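Local atomic coordinates of vascular protein tyrosine phosphatase 1 (Rattus norvegicus, PDB entry 3I36), a protein that probably removes phosphate from phosphotyrosine residues of other proteins by hydrolysis, the chain described being the catalytic domain of a receptor-type phosphatase. Residues S85-S90 against I100-M105; I169-T174 against F187-M192. All coordinates share one frame; numbering follows the deposited sequence.

Contact 1: S85-S90 against I100-M105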
# COMPACT_ATOMS: atom_id res chain seq x y z
N SER A 85 -12.68 6.41 5.54
CA SER A 85 -11.45 6.63 4.79
C SER A 85 -11.53 6.03 3.40
O SER A 85 -10.56 6.08 2.65
CB SER A 85 -10.28 5.98 5.54
OG SER A 85 -10.55 4.60 5.74
N ARG A 86 -12.67 5.45 3.06
CA ARG A 86 -12.74 4.69 1.83
C ARG A 86 -12.65 5.63 0.64
O ARG A 86 -13.08 6.79 0.69
CB ARG A 86 -14.00 3.82 1.77
CG ARG A 86 -15.27 4.59 1.52
CD ARG A 86 -16.44 3.63 1.40
NE ARG A 86 -17.68 4.34 1.14
CZ ARG A 86 -18.23 4.43 -0.06
NH1 ARG A 86 -17.66 3.84 -1.10
NH2 ARG A 86 -19.36 5.10 -0.21
N VAL A 87 -12.06 5.13 -0.43
CA VAL A 87 -11.94 5.89 -1.66
C VAL A 87 -13.29 5.81 -2.35
O VAL A 87 -13.77 4.72 -2.64
CB VAL A 87 -10.85 5.31 -2.55
CG1 VAL A 87 -10.77 6.06 -3.86
CG2 VAL A 87 -9.49 5.32 -1.81
N LYS A 88 -13.90 6.95 -2.62
CA LYS A 88 -15.21 6.97 -3.25
C LYS A 88 -15.05 7.39 -4.70
O LYS A 88 -14.49 8.43 -4.98
CB LYS A 88 -16.13 7.95 -2.54
CG LYS A 88 -16.42 7.57 -1.11
CD LYS A 88 -17.25 8.62 -0.41
CE LYS A 88 -17.20 8.44 1.10
NZ LYS A 88 -18.02 9.45 1.82
N LEU A 89 -15.53 6.55 -5.61
CA LEU A 89 -15.43 6.85 -7.02
C LEU A 89 -16.66 7.60 -7.49
O LEU A 89 -17.61 7.77 -6.74
CB LEU A 89 -15.26 5.56 -7.82
CG LEU A 89 -14.16 4.66 -7.26
CD1 LEU A 89 -14.07 3.38 -8.08
CD2 LEU A 89 -12.81 5.42 -7.21
N SER A 90 -16.62 8.06 -8.74
CA SER A 90 -17.75 8.74 -9.34
C SER A 90 -18.91 7.77 -9.38
O SER A 90 -18.73 6.55 -9.34
CB SER A 90 -17.40 9.18 -10.76
OG SER A 90 -16.93 8.07 -11.50
N ILE A 100 -15.05 1.04 -4.10
CA ILE A 100 -13.90 0.22 -4.39
C ILE A 100 -13.27 -0.12 -3.06
O ILE A 100 -13.31 0.67 -2.10
CB ILE A 100 -12.89 0.94 -5.29
CG1 ILE A 100 -11.71 0.00 -5.63
CG2 ILE A 100 -12.44 2.24 -4.62
CD1 ILE A 100 -10.94 0.41 -6.88
N ASN A 101 -12.71 -1.31 -2.98
CA ASN A 101 -12.09 -1.73 -1.75
C ASN A 101 -10.73 -1.06 -1.66
O ASN A 101 -9.73 -1.60 -2.13
CB ASN A 101 -11.94 -3.24 -1.69
CG ASN A 101 -11.55 -3.69 -0.31
OD1 ASN A 101 -10.59 -3.17 0.27
ND2 ASN A 101 -12.30 -4.64 0.25
N ALA A 102 -10.73 0.13 -1.09
CA ALA A 102 -9.55 0.98 -1.04
C ALA A 102 -9.80 2.06 -0.01
O ALA A 102 -10.93 2.51 0.18
CB ALA A 102 -9.29 1.63 -2.41
N ASN A 103 -8.73 2.47 0.67
CA ASN A 103 -8.84 3.58 1.60
C ASN A 103 -7.66 4.50 1.41
O ASN A 103 -6.56 4.05 1.09
CB ASN A 103 -8.77 3.08 3.04
CG ASN A 103 -9.94 2.21 3.39
OD1 ASN A 103 -11.00 2.70 3.82
ND2 ASN A 103 -9.77 0.92 3.21
N TYR A 104 -7.90 5.78 1.64
CA TYR A 104 -6.81 6.74 1.70
C TYR A 104 -6.05 6.44 2.96
O TYR A 104 -6.63 6.30 4.03
CB TYR A 104 -7.36 8.15 1.79
CG TYR A 104 -8.15 8.54 0.59
CD1 TYR A 104 -7.53 8.89 -0.60
CD2 TYR A 104 -9.54 8.55 0.63
CE1 TYR A 104 -8.28 9.25 -1.72
CE2 TYR A 104 -10.28 8.90 -0.46
CZ TYR A 104 -9.65 9.25 -1.63
OH TYR A 104 -10.42 9.60 -2.72
N MET A 105 -4.73 6.37 2.85
CA MET A 105 -3.89 6.14 4.01
C MET A 105 -2.98 7.34 4.12
O MET A 105 -2.35 7.75 3.13
CB MET A 105 -3.07 4.86 3.82
CG MET A 105 -3.87 3.73 3.22
SD MET A 105 -5.17 3.13 4.31
CE MET A 105 -4.14 2.97 5.78
O HOH W 1 -15.05 2.77 -1.59
O HOH W 2 -13.03 9.69 -1.97

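Contact 2: I169-T174 against F187-M192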
# COMPACT_ATOMS: atom_id res chain seq x y z
N ILE A 169 -11.26 4.24 -19.31
CA ILE A 169 -9.84 4.46 -19.14
C ILE A 169 -9.04 3.54 -20.05
O ILE A 169 -9.21 2.32 -20.03
CB ILE A 169 -9.41 4.24 -17.70
CG1 ILE A 169 -10.22 5.15 -16.77
CG2 ILE A 169 -7.90 4.51 -17.56
CD1 ILE A 169 -10.13 6.63 -17.14
N THR A 170 -8.18 4.13 -20.86
CA THR A 170 -7.34 3.31 -21.72
C THR A 170 -5.91 3.38 -21.24
O THR A 170 -5.40 4.44 -20.90
CB THR A 170 -7.50 3.66 -23.22
OG1 THR A 170 -8.76 3.15 -23.68
CG2 THR A 170 -6.38 3.03 -24.05
N VAL A 171 -5.28 2.21 -21.16
CA VAL A 171 -3.95 2.13 -20.61
C VAL A 171 -3.10 1.37 -21.60
O VAL A 171 -3.55 0.39 -22.20
CB VAL A 171 -3.93 1.42 -19.23
CG1 VAL A 171 -2.55 1.52 -18.62
CG2 VAL A 171 -4.96 2.06 -18.31
N ALA A 172 -1.90 1.87 -21.81
CA ALA A 172 -0.95 1.23 -22.69
C ALA A 172 0.38 1.26 -21.99
O ALA A 172 0.79 2.29 -21.44
CB ALA A 172 -0.87 1.97 -24.02
N MET A 173 1.07 0.13 -21.99
CA MET A 173 2.37 0.09 -21.38
C MET A 173 3.39 0.68 -22.34
O MET A 173 3.42 0.33 -23.51
CB MET A 173 2.73 -1.35 -21.02
CG MET A 173 3.96 -1.42 -20.16
SD MET A 173 4.36 -3.12 -19.75
CE MET A 173 4.77 -3.73 -21.37
N THR A 174 4.23 1.59 -21.85
CA THR A 174 5.22 2.23 -22.71
C THR A 174 6.62 1.67 -22.50
O THR A 174 7.47 1.74 -23.39
CB THR A 174 5.23 3.74 -22.50
OG1 THR A 174 5.55 4.03 -21.13
CG2 THR A 174 3.87 4.32 -22.86
N PHE A 187 3.24 3.29 -18.04
CA PHE A 187 2.06 3.31 -18.87
C PHE A 187 1.69 4.75 -19.17
O PHE A 187 2.14 5.69 -18.53
CB PHE A 187 0.88 2.68 -18.14
CG PHE A 187 1.17 1.31 -17.62
CD1 PHE A 187 0.85 0.19 -18.38
CD2 PHE A 187 1.76 1.14 -16.38
CE1 PHE A 187 1.13 -1.08 -17.90
CE2 PHE A 187 2.03 -0.13 -15.89
CZ PHE A 187 1.72 -1.24 -16.66
N VAL A 188 0.85 4.89 -20.18
CA VAL A 188 0.12 6.11 -20.37
C VAL A 188 -1.30 5.76 -20.01
O VAL A 188 -1.83 4.75 -20.46
CB VAL A 188 0.17 6.57 -21.83
CG1 VAL A 188 -0.75 7.75 -22.03
CG2 VAL A 188 1.60 6.94 -22.21
N VAL A 189 -1.90 6.57 -19.16
CA VAL A 189 -3.28 6.36 -18.79
C VAL A 189 -4.10 7.47 -19.40
O VAL A 189 -3.81 8.64 -19.20
CB VAL A 189 -3.48 6.38 -17.28
CG1 VAL A 189 -4.92 6.09 -16.94
CG2 VAL A 189 -2.56 5.37 -16.64
N LYS A 190 -5.13 7.10 -20.14
CA LYS A 190 -5.94 8.08 -20.82
C LYS A 190 -7.41 7.87 -20.50
O LYS A 190 -7.91 6.75 -20.47
CB LYS A 190 -5.74 7.94 -22.33
CG LYS A 190 -6.32 9.06 -23.15
CD LYS A 190 -5.89 8.88 -24.60
CE LYS A 190 -6.25 10.06 -25.47
NZ LYS A 190 -5.73 9.86 -26.85
N ASN A 191 -8.08 8.98 -20.26
CA ASN A 191 -9.52 8.96 -20.21
C ASN A 191 -10.05 9.25 -21.60
O ASN A 191 -9.92 10.37 -22.12
CB ASN A 191 -10.03 9.98 -19.21
CG ASN A 191 -11.53 9.91 -19.03
OD1 ASN A 191 -12.27 9.73 -20.00
ND2 ASN A 191 -11.99 10.05 -17.80
N MET A 192 -10.63 8.23 -22.22
CA MET A 192 -11.11 8.34 -23.59
C MET A 192 -12.27 9.33 -23.72
O MET A 192 -12.48 9.90 -24.79
CB MET A 192 -11.51 6.96 -24.11
CG MET A 192 -10.36 5.98 -24.17
SD MET A 192 -9.00 6.58 -25.20
CE MET A 192 -9.67 6.27 -26.84
O HOH W 3 4.55 6.25 -19.97

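Contact 1: S85-S90 against I100-M105
Two main-chain hydrogen bonds clamp Arg86 where the segments cross: Tyr104 N gives its hydrogen to Ser85 O at 2.9 Å, nearly along the C=O axis, and Val87 N gives its own to Ala102 O at 2.9 Å, from above the carbonyl plane. Between them Arg86 and Asn103 form an antiparallel non-hydrogen-bonded pair, yet the strand axes run at 110°, so the side chains diverge and the pairing stays short. The hydroxyl of Ser85, chi1 56°, lies between its own N and carbonyl carbon and is hydrogen-bonded to His282 O; the short serine brings its OG beside the amide group of Asn103. A bridging water accepts from Arg86 NH1 and Ile100 N and donates to Val87 O. The extended arginine meets that water at the edge of its guanidinium while Lys88 CG lies over one face, and NH2 makes a salt bridge with Asp98. A second water accepts from Lys88 N and meets Tyr104 OH in the plane of the ring.

Packing centres on Val87, whose compact branched side chain is buried and offers two methyls, CG1 lying toward Tyr104 OH. CG1 is anti to the backbone N (chi1 177°), which sets CG2 over the centre of the Tyr104 ring, a CH-pi contact 3.9 Å from the centroid, and 3.7 Å from Ala102 CB. Alanine is small enough to admit that methyl. Farther along, Leu89 crosses Ile100 obliquely, its CD1 3.9 Å from Ile100 CB, and Met131 of helix 125-134 covers Val87, Leu89 and Ala102. The backbone N-H groups of Val87, Lys88, Ile100 and Tyr104 are each met by a carbonyl or a water beside an apolar cluster, so few direct bonds and close methyl packing fix the crossing of 86-88 over edge strand 102-105.

Contact 2: I169-T174 against F187-M192
Strands 169-174 and 187-191 run antiparallel at 166°, joined by two pairs of reciprocal main-chain hydrogen bonds, Thr170 with Lys190 and Ala172 with Val188, the shortest being Thr170 N to Lys190 O at 2.7 Å. Side chains alternate between the two faces. Ile169, Val171, Met173, Phe187, Val189 and Asn191 share one. The beta-branched Ile169, Val171 and Val189 suit the extended backbone. Ile169 CG2, anti to the backbone N, presses on Val189 CG1 at 3.4 Å, tighter than usual carbon contact, while its CD1 reaches across to Asn191 CB. Asn191 OD1 accepts a hydrogen bond from Ser194 N, which suits an amide at the strand's end. Phe187 has CG anti to its carbonyl carbon (chi1 -54°), which lays the CD1-CE1 side of the ring along Met173: Met173 CB is 3.5 Å from Phe187 CE1. Met173 SD forms an oblique Met-aromatic contact, 5.0 Å from the centroid of the Phe187 ring. Val171 CG1 meets Phe187 CB at 3.7 Å.

Thr170, Ala172, Val188 and Lys190 occupy the other, more exposed face, where Lys190 extends its amine away from the partner strand. Met192 folds back through its bent chain so that its CG lies 3.3 Å from Thr170 OG1. Near the opposite end the side chains of Thr174 and Val188 cross at about a right angle, CG2 touching CG2; a water sits between Thr174 OG1 and Phe187 O, its bond to the latter weak.

The two strands form a beta hairpin within the mixed sheet, flanked by strands 164-166 and 196-205. Trp129 and Trp133 of helix 125-134 cover the Ile169-Val171-Val189 face, and Leu200 and Pro159 close around Phe187.

Overall arrangement
Both contacts reach the same mixed sheet of the phosphatase domain, contact 1 through strand 102-105 alone, but at distant parts of it. Contact 1 crosses strand 102-105, at one edge, whereas contact 2 is the hairpin near the other; their centres are 21 Å apart and their nearest atoms about 8 Å. Helix 125-134 joins them, since Met131 packs on contact 1 and Trp129 and Trp133 on contact 2. Contact 1 is nearer catalysis: the side chain of Asn103 lies about 7 Å from that of Val248, in the likely substrate-binding loop, and about 12 Å from that of Cys244, the probable phosphocysteine nucleophile. Contact 2 lies away from these sites.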